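Local coordinates for cell division control protein Cdc48 (Mycobacterium smegmatis, PDB 5E7P), which is a Cdc48-type AAA ATPase that binds ADP and probably couples ATP hydrolysis to remodelling of other proteins, at residues Leu415-Asp420 / Leu454-Leu459; Ser20-Thr25 / Ala48-Arg53. All blocks are in the same frame, centred on the assembly; numbering follows the deposited sequence.

Interaction 1 (Leu415-Asp420 / Leu454-Leu459); sequences LGDIAD and LRHADL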
ATOM      1  N   LEU A 415      12.277 -20.681  -5.662  1.00 43.96           N
ATOM      2  CA  LEU A 415      11.197 -19.747  -5.363  1.00 43.67           C
ATOM      3  C   LEU A 415      11.052 -19.417  -3.879  1.00 44.86           C
ATOM      4  O   LEU A 415      10.498 -18.376  -3.521  1.00 45.89           O
ATOM      5  CB  LEU A 415       9.874 -20.269  -5.924  1.00 43.22           C
ATOM      6  CG  LEU A 415       9.825 -20.322  -7.451  1.00 44.37           C
ATOM      7  CD1 LEU A 415       8.453 -20.739  -7.929  1.00 44.06           C
ATOM      8  CD2 LEU A 415      10.206 -18.975  -8.042  1.00 42.71           C
ATOM      9  N   GLY A 416      11.545 -20.302  -3.021  1.00 43.74           N
ATOM     10  CA  GLY A 416      11.508 -20.067  -1.589  1.00 42.21           C
ATOM     11  C   GLY A 416      12.357 -18.873  -1.203  1.00 42.80           C
ATOM     12  O   GLY A 416      11.994 -18.096  -0.320  1.00 43.27           O
ATOM     13  N   ASP A 417      13.492 -18.727  -1.878  1.00 43.66           N
ATOM     14  CA  ASP A 417      14.407 -17.620  -1.628  1.00 43.30           C
ATOM     15  C   ASP A 417      13.824 -16.303  -2.137  1.00 40.98           C
ATOM     16  O   ASP A 417      13.967 -15.261  -1.496  1.00 39.06           O
ATOM     17  CB  ASP A 417      15.762 -17.891  -2.284  1.00 45.36           C
ATOM     18  CG  ASP A 417      16.717 -16.722  -2.151  1.00 49.21           C
ATOM     19  OD1 ASP A 417      17.257 -16.517  -1.043  1.00 50.08           O
ATOM     20  OD2 ASP A 417      16.934 -16.013  -3.157  1.00 50.98           O
ATOM     21  N   ILE A 418      13.166 -16.358  -3.291  1.00 39.72           N
ATOM     22  CA  ILE A 418      12.517 -15.181  -3.858  1.00 36.34           C
ATOM     23  C   ILE A 418      11.347 -14.730  -2.987  1.00 34.17           C
ATOM     24  O   ILE A 418      11.147 -13.535  -2.778  1.00 33.40           O
ATOM     25  CB  ILE A 418      12.025 -15.444  -5.289  1.00 33.84           C
ATOM     26  CG1 ILE A 418      13.201 -15.829  -6.185  1.00 33.60           C
ATOM     27  CG2 ILE A 418      11.309 -14.218  -5.845  1.00 33.02           C
ATOM     28  CD1 ILE A 418      14.268 -14.760  -6.276  1.00 33.05           C
ATOM     29  N   ALA A 419      10.587 -15.692  -2.472  1.00 32.93           N
ATOM     30  CA  ALA A 419       9.479 -15.396  -1.569  1.00 31.99           C
ATOM     31  C   ALA A 419       9.980 -14.802  -0.256  1.00 34.84           C
ATOM     32  O   ALA A 419       9.370 -13.884   0.295  1.00 36.52           O
ATOM     33  CB  ALA A 419       8.659 -16.650  -1.305  1.00 30.88           C
ATOM     34  N   ASP A 420      11.096 -15.327   0.238  1.00 37.10           N
ATOM     35  CA  ASP A 420      11.684 -14.849   1.485  1.00 40.33           C
ATOM     36  C   ASP A 420      12.208 -13.423   1.359  1.00 42.22           C
ATOM     37  O   ASP A 420      12.313 -12.707   2.353  1.00 45.17           O
ATOM     38  CB  ASP A 420      12.814 -15.775   1.942  1.00 42.24           C
ATOM     39  CG  ASP A 420      12.306 -17.015   2.655  1.00 45.35           C
ATOM     40  OD1 ASP A 420      11.273 -16.929   3.354  1.00 45.71           O
ATOM     41  OD2 ASP A 420      12.950 -18.078   2.525  1.00 48.05           O
ATOM     42  N   LEU A 454      13.773 -19.269 -17.923  1.00 60.19           N
ATOM     43  CA  LEU A 454      13.915 -18.537 -16.667  1.00 55.12           C
ATOM     44  C   LEU A 454      14.781 -19.253 -15.635  1.00 55.41           C
ATOM     45  O   LEU A 454      14.596 -20.438 -15.362  1.00 57.04           O
ATOM     46  CB  LEU A 454      12.542 -18.238 -16.060  1.00 50.99           C
ATOM     47  CG  LEU A 454      12.025 -16.806 -16.192  1.00 49.46           C
ATOM     48  CD1 LEU A 454      11.661 -16.499 -17.635  1.00 52.03           C
ATOM     49  CD2 LEU A 454      10.837 -16.574 -15.268  1.00 46.52           C
ATOM     50  N   ARG A 455      15.726 -18.518 -15.060  1.00 55.27           N
ATOM     51  CA  ARG A 455      16.552 -19.040 -13.981  1.00 56.50           C
ATOM     52  C   ARG A 455      16.435 -18.142 -12.754  1.00 53.51           C
ATOM     53  O   ARG A 455      15.796 -17.092 -12.809  1.00 53.32           O
ATOM     54  CB  ARG A 455      18.008 -19.163 -14.429  1.00 60.79           C
ATOM     55  CG  ARG A 455      18.589 -17.886 -15.003  1.00 63.89           C
ATOM     56  CD  ARG A 455      19.952 -18.133 -15.627  1.00 68.52           C
ATOM     57  NE  ARG A 455      19.894 -19.149 -16.676  1.00 72.24           N
ATOM     58  CZ  ARG A 455      20.911 -19.459 -17.472  1.00 75.47           C
ATOM     59  NH1 ARG A 455      22.071 -18.827 -17.346  1.00 75.91           N
ATOM     60  NH2 ARG A 455      20.767 -20.398 -18.398  1.00 77.90           N
ATOM     61  N   HIS A 456      17.046 -18.562 -11.651  1.00 51.99           N
ATOM     62  CA  HIS A 456      16.974 -17.816 -10.398  1.00 48.91           C
ATOM     63  C   HIS A 456      17.590 -16.428 -10.521  1.00 50.70           C
ATOM     64  O   HIS A 456      17.135 -15.479  -9.882  1.00 51.35           O
ATOM     65  CB  HIS A 456      17.665 -18.585  -9.274  1.00 46.70           C
ATOM     66  CG  HIS A 456      17.738 -17.829  -7.986  1.00 45.81           C
ATOM     67  ND1 HIS A 456      16.645 -17.647  -7.166  1.00 44.01           N
ATOM     68  CD2 HIS A 456      18.772 -17.196  -7.381  1.00 47.09           C
ATOM     69  CE1 HIS A 456      17.003 -16.942  -6.108  1.00 44.07           C
ATOM     70  NE2 HIS A 456      18.288 -16.655  -6.214  1.00 45.93           N
ATOM     71  N   ALA A 457      18.627 -16.320 -11.347  1.00 50.71           N
ATOM     72  CA  ALA A 457      19.316 -15.054 -11.561  1.00 51.01           C
ATOM     73  C   ALA A 457      18.370 -13.972 -12.077  1.00 50.96           C
ATOM     74  O   ALA A 457      18.479 -12.807 -11.695  1.00 50.72           O
ATOM     75  CB  ALA A 457      20.478 -15.245 -12.524  1.00 52.42           C
ATOM     76  N   ASP A 458      17.437 -14.369 -12.936  1.00 51.84           N
ATOM     77  CA  ASP A 458      16.494 -13.436 -13.545  1.00 51.15           C
ATOM     78  C   ASP A 458      15.527 -12.849 -12.524  1.00 49.13           C
ATOM     79  O   ASP A 458      15.276 -11.645 -12.517  1.00 46.13           O
ATOM     80  CB  ASP A 458      15.708 -14.129 -14.656  1.00 51.71           C
ATOM     81  CG  ASP A 458      16.609 -14.769 -15.688  1.00 53.85           C
ATOM     82  OD1 ASP A 458      17.679 -14.195 -15.984  1.00 55.32           O
ATOM     83  OD2 ASP A 458      16.251 -15.850 -16.201  1.00 54.66           O
ATOM     84  N   LEU A 459      14.982 -13.709 -11.669  1.00 50.17           N
ATOM     85  CA  LEU A 459      14.038 -13.272 -10.649  1.00 49.73           C
ATOM     86  C   LEU A 459      14.728 -12.394  -9.615  1.00 50.91           C
ATOM     87  O   LEU A 459      14.192 -11.364  -9.209  1.00 51.22           O
ATOM     88  CB  LEU A 459      13.374 -14.471  -9.971  1.00 48.87           C
ATOM     89  CG  LEU A 459      12.577 -15.399 -10.890  1.00 49.32           C
ATOM     90  CD1 LEU A 459      11.811 -16.424 -10.077  1.00 48.95           C
ATOM     91  CD2 LEU A 459      11.634 -14.608 -11.782  1.00 48.68           C
TER
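The Ile-418 side chain overlaps the imidazole of His-456, the two sliding past each other in opposite directions. Ile-418 CD1 lies 3.5 Å from His-456 CE1, approaching obliquely, and Ile-418 CG1 is near ND1 as well. With CG anti to the backbone N (chi1 175°), His-456 sends its ring across from the start of helix 456-462 to helix 415-420. The same Ile-418 CD1 meets Leu-459 CB at 3.8 Å, these two side chains crossing at about a right angle. Leu-415 starts out pointing away from the other helix, but its end bends back until CD2 is 3.6 Å from Leu-459 CD1. Branched aliphatic residues suit this buried seam because their methyls fill it without leaving polar atoms to satisfy. Leu-401 and Leu-405 extend the apolar layer around them.

At the polar border, Asp-417 OD2 comes in the plane of the His-456 ring to its edge, 3.1 Å from CE1, with carboxylate and ring planes 57° apart. OD2 is also 3.4 Å from NE2, at an angle too poor for a hydrogen bond. His-456 ND1 bonds instead to the carbonyl O of Leu-413, which helps to hold the ring's rotation. Apolar packing therefore carries this helix-helix contact near the first ADP site, the Leu-415 side chain lying about 9 Å from that of Met-403. The carboxylate, not hydrogen-bonded to the ring, may favour a positive imidazole.

Interaction 2 (Ser20-Thr25 / Ala48-Arg53); sequences SHLRLT and AALGIR
Backbones of the two segments come closest where Ser-20, just before strand 22-28, passes the last turn of helix 44-50, with CA of Ser-20 and CA of Leu-50 5.5 Å apart. Beyond Ser-20 the backbone draws away from residues 48-53, though Leu-22 and Leu-24 still touch Val-46 of that helix. Gly-51 ends the helix with a positive phi, as the C-prime residue of a Schellman motif in which Ile-52 N turns back to Leu-47 O. Glycine suits this place because a CB would press on the preceding carbonyl O.

Ser-20 OG donates a hydrogen bond to the Leu-50 carbonyl O, 2.8 Å away. OG sits between the backbone N and the carbonyl carbon of its own residue (chi1 61°), which brings it to the side of this oxygen, at 113° to the C=O bond and tilted 29° out of its plane. Serine is short enough to reach a helix-end carbonyl from so near a backbone. Leu-50 CD2 packs against the main chain of His-21, 3.8 Å from its CA, and meets Leu-22 CG at 4.2 Å as the two leucines cross obliquely. Leu-22 CD1 touches Ala-49 CB at 4.0 Å, where the small methyl lets strand and helix come together. Met-702 and Met-705 of helix 690-707 also touch Leu-22. The contact packs helix 44-50 against strand 22-28 in a region whose sequence family belongs to the double-psi beta-barrel clan, consistent with that fold.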
ATOM      1  N   SER A  20      14.671  19.241   1.416  1.00 45.71           N
ATOM      2  CA  SER A  20      16.087  18.958   1.208  1.00 41.66           C
ATOM      3  C   SER A  20      16.382  18.687  -0.267  1.00 34.45           C
ATOM      4  O   SER A  20      15.516  18.227  -1.004  1.00 32.99           O
ATOM      5  CB  SER A  20      16.530  17.775   2.069  1.00 44.44           C
ATOM      6  OG  SER A  20      15.817  16.603   1.721  1.00 47.76           O
ATOM      7  N   HIS A  21      17.608  18.978  -0.690  1.00 31.82           N
ATOM      8  CA  HIS A  21      17.983  18.845  -2.093  1.00 32.29           C
ATOM      9  C   HIS A  21      19.498  18.815  -2.258  1.00 34.19           C
ATOM     10  O   HIS A  21      20.235  19.323  -1.413  1.00 37.29           O
ATOM     11  CB  HIS A  21      17.409  20.009  -2.903  1.00 33.26           C
ATOM     12  CG  HIS A  21      17.941  21.344  -2.486  1.00 32.27           C
ATOM     13  ND1 HIS A  21      17.423  22.051  -1.423  1.00 31.75           N
ATOM     14  CD2 HIS A  21      18.960  22.088  -2.974  1.00 32.29           C
ATOM     15  CE1 HIS A  21      18.096  23.179  -1.279  1.00 34.02           C
ATOM     16  NE2 HIS A  21      19.034  23.227  -2.209  1.00 33.54           N
ATOM     17  N   LEU A  22      19.957  18.225  -3.356  1.00 33.56           N
ATOM     18  CA  LEU A  22      21.382  18.155  -3.653  1.00 34.67           C
ATOM     19  C   LEU A  22      21.625  18.276  -5.147  1.00 38.18           C
ATOM     20  O   LEU A  22      20.832  17.794  -5.956  1.00 35.70           O
ATOM     21  CB  LEU A  22      21.971  16.835  -3.158  1.00 34.86           C
ATOM     22  CG  LEU A  22      22.123  16.639  -1.652  1.00 33.35           C
ATOM     23  CD1 LEU A  22      22.458  15.193  -1.350  1.00 30.51           C
ATOM     24  CD2 LEU A  22      23.201  17.570  -1.117  1.00 34.44           C
ATOM     25  N   ARG A  23      22.722  18.930  -5.512  1.00 43.61           N
ATOM     26  CA  ARG A  23      23.163  18.940  -6.896  1.00 46.12           C
ATOM     27  C   ARG A  23      24.139  17.791  -7.094  1.00 44.89           C
ATOM     28  O   ARG A  23      25.115  17.666  -6.356  1.00 44.74           O
ATOM     29  CB  ARG A  23      23.837  20.264  -7.249  1.00 50.49           C
ATOM     30  CG  ARG A  23      24.212  20.391  -8.719  1.00 57.08           C
ATOM     31  CD  ARG A  23      25.316  21.416  -8.924  1.00 64.65           C
ATOM     32  NE  ARG A  23      24.950  22.731  -8.404  1.00 69.54           N
ATOM     33  CZ  ARG A  23      25.804  23.739  -8.251  1.00 73.08           C
ATOM     34  NH1 ARG A  23      27.083  23.584  -8.573  1.00 74.57           N
ATOM     35  NH2 ARG A  23      25.381  24.901  -7.770  1.00 73.31           N
ATOM     36  N   LEU A  24      23.868  16.945  -8.080  1.00 44.00           N
ATOM     37  CA  LEU A  24      24.743  15.817  -8.368  1.00 46.27           C
ATOM     38  C   LEU A  24      25.153  15.817  -9.834  1.00 48.30           C
ATOM     39  O   LEU A  24      24.615  16.576 -10.639  1.00 47.51           O
ATOM     40  CB  LEU A  24      24.051  14.495  -8.027  1.00 45.30           C
ATOM     41  CG  LEU A  24      23.625  14.266  -6.576  1.00 43.43           C
ATOM     42  CD1 LEU A  24      22.974  12.905  -6.431  1.00 43.55           C
ATOM     43  CD2 LEU A  24      24.814  14.389  -5.641  1.00 44.59           C
ATOM     44  N   THR A  25      26.113  14.962 -10.169  1.00 50.18           N
ATOM     45  CA  THR A  25      26.509  14.758 -11.555  1.00 51.73           C
ATOM     46  C   THR A  25      25.686  13.613 -12.136  1.00 51.95           C
ATOM     47  O   THR A  25      25.591  12.540 -11.539  1.00 50.23           O
ATOM     48  CB  THR A  25      28.008  14.428 -11.675  1.00 52.01           C
ATOM     49  OG1 THR A  25      28.771  15.373 -10.913  1.00 51.51           O
ATOM     50  CG2 THR A  25      28.452  14.474 -13.130  1.00 52.90           C
ATOM     51  N   ALA A  48      20.251   9.089   2.549  1.00 40.00           N
ATOM     52  CA  ALA A  48      20.300   9.495   3.947  1.00 39.71           C
ATOM     53  C   ALA A  48      20.238  11.019   4.086  1.00 41.64           C
ATOM     54  O   ALA A  48      19.516  11.545   4.932  1.00 43.85           O
ATOM     55  CB  ALA A  48      21.551   8.943   4.611  1.00 38.84           C
ATOM     56  N   ALA A  49      20.994  11.720   3.246  1.00 40.82           N
ATOM     57  CA  ALA A  49      21.044  13.181   3.286  1.00 40.50           C
ATOM     58  C   ALA A  49      19.709  13.807   2.898  1.00 39.84           C
ATOM     59  O   ALA A  49      19.321  14.851   3.427  1.00 42.57           O
ATOM     60  CB  ALA A  49      22.152  13.698   2.376  1.00 40.04           C
ATOM     61  N   LEU A  50      19.011  13.166   1.968  1.00 36.33           N
ATOM     62  CA  LEU A  50      17.720  13.663   1.511  1.00 35.35           C
ATOM     63  C   LEU A  50      16.587  13.294   2.466  1.00 37.91           C
ATOM     64  O   LEU A  50      15.520  13.906   2.441  1.00 38.67           O
ATOM     65  CB  LEU A  50      17.419  13.153   0.102  1.00 34.22           C
ATOM     66  CG  LEU A  50      18.301  13.732  -1.005  1.00 36.27           C
ATOM     67  CD1 LEU A  50      17.897  13.157  -2.357  1.00 37.35           C
ATOM     68  CD2 LEU A  50      18.225  15.259  -1.013  1.00 35.07           C
ATOM     69  N   GLY A  51      16.822  12.291   3.306  1.00 40.84           N
ATOM     70  CA  GLY A  51      15.834  11.869   4.283  1.00 40.75           C
ATOM     71  C   GLY A  51      14.843  10.863   3.730  1.00 40.05           C
ATOM     72  O   GLY A  51      13.699  10.793   4.182  1.00 39.62           O
ATOM     73  N   ILE A  52      15.282  10.079   2.752  1.00 40.04           N
ATOM     74  CA  ILE A  52      14.421   9.085   2.124  1.00 39.43           C
ATOM     75  C   ILE A  52      15.037   7.692   2.166  1.00 41.68           C
ATOM     76  O   ILE A  52      16.232   7.537   2.416  1.00 43.21           O
ATOM     77  CB  ILE A  52      14.145   9.437   0.656  1.00 36.21           C
ATOM     78  CG1 ILE A  52      15.457   9.495  -0.126  1.00 34.34           C
ATOM     79  CG2 ILE A  52      13.387  10.752   0.559  1.00 35.28           C
ATOM     80  CD1 ILE A  52      15.281   9.872  -1.572  1.00 33.63           C
ATOM     81  N   ARG A  53      14.210   6.683   1.917  1.00 40.81           N
ATOM     82  CA  ARG A  53      14.688   5.311   1.803  1.00 39.73           C
ATOM     83  C   ARG A  53      14.749   4.927   0.334  1.00 38.46           C
ATOM     84  O   ARG A  53      14.370   5.710  -0.533  1.00 37.38           O
ATOM     85  CB  ARG A  53      13.748   4.350   2.531  1.00 39.97           C
ATOM     86  CG  ARG A  53      13.605   4.598   4.019  1.00 42.06           C
ATOM     87  CD  ARG A  53      12.598   3.632   4.617  1.00 43.81           C
ATOM     88  NE  ARG A  53      11.287   3.773   3.990  1.00 45.47           N
ATOM     89  CZ  ARG A  53      10.323   2.857   4.043  1.00 46.07           C
ATOM     90  NH1 ARG A  53      10.520   1.716   4.692  1.00 45.54           N
ATOM     91  NH2 ARG A  53       9.164   3.084   3.439  1.00 46.16           N
TER

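Overall arrangement
Following the chain from the N terminus, interaction 2 comes first: it closes a loop of 22 residues that runs along strand 22-28, through strand 39-42 and into helix 44-50, tying the start of the N-terminal domain to its first helix. The chain then completes that domain and builds the first AAA sheet before residues 415-420 open interaction 1. Here the 33 intervening residues, mostly helix 427-448, return to helix 456-462 and close a loop that is two-thirds helix and has no strand. The two contacts stand in series, neither nesting nor crossing. Their centres are 32 Å apart and their nearest atoms about 15 Å, so each ties together its own region of the fold.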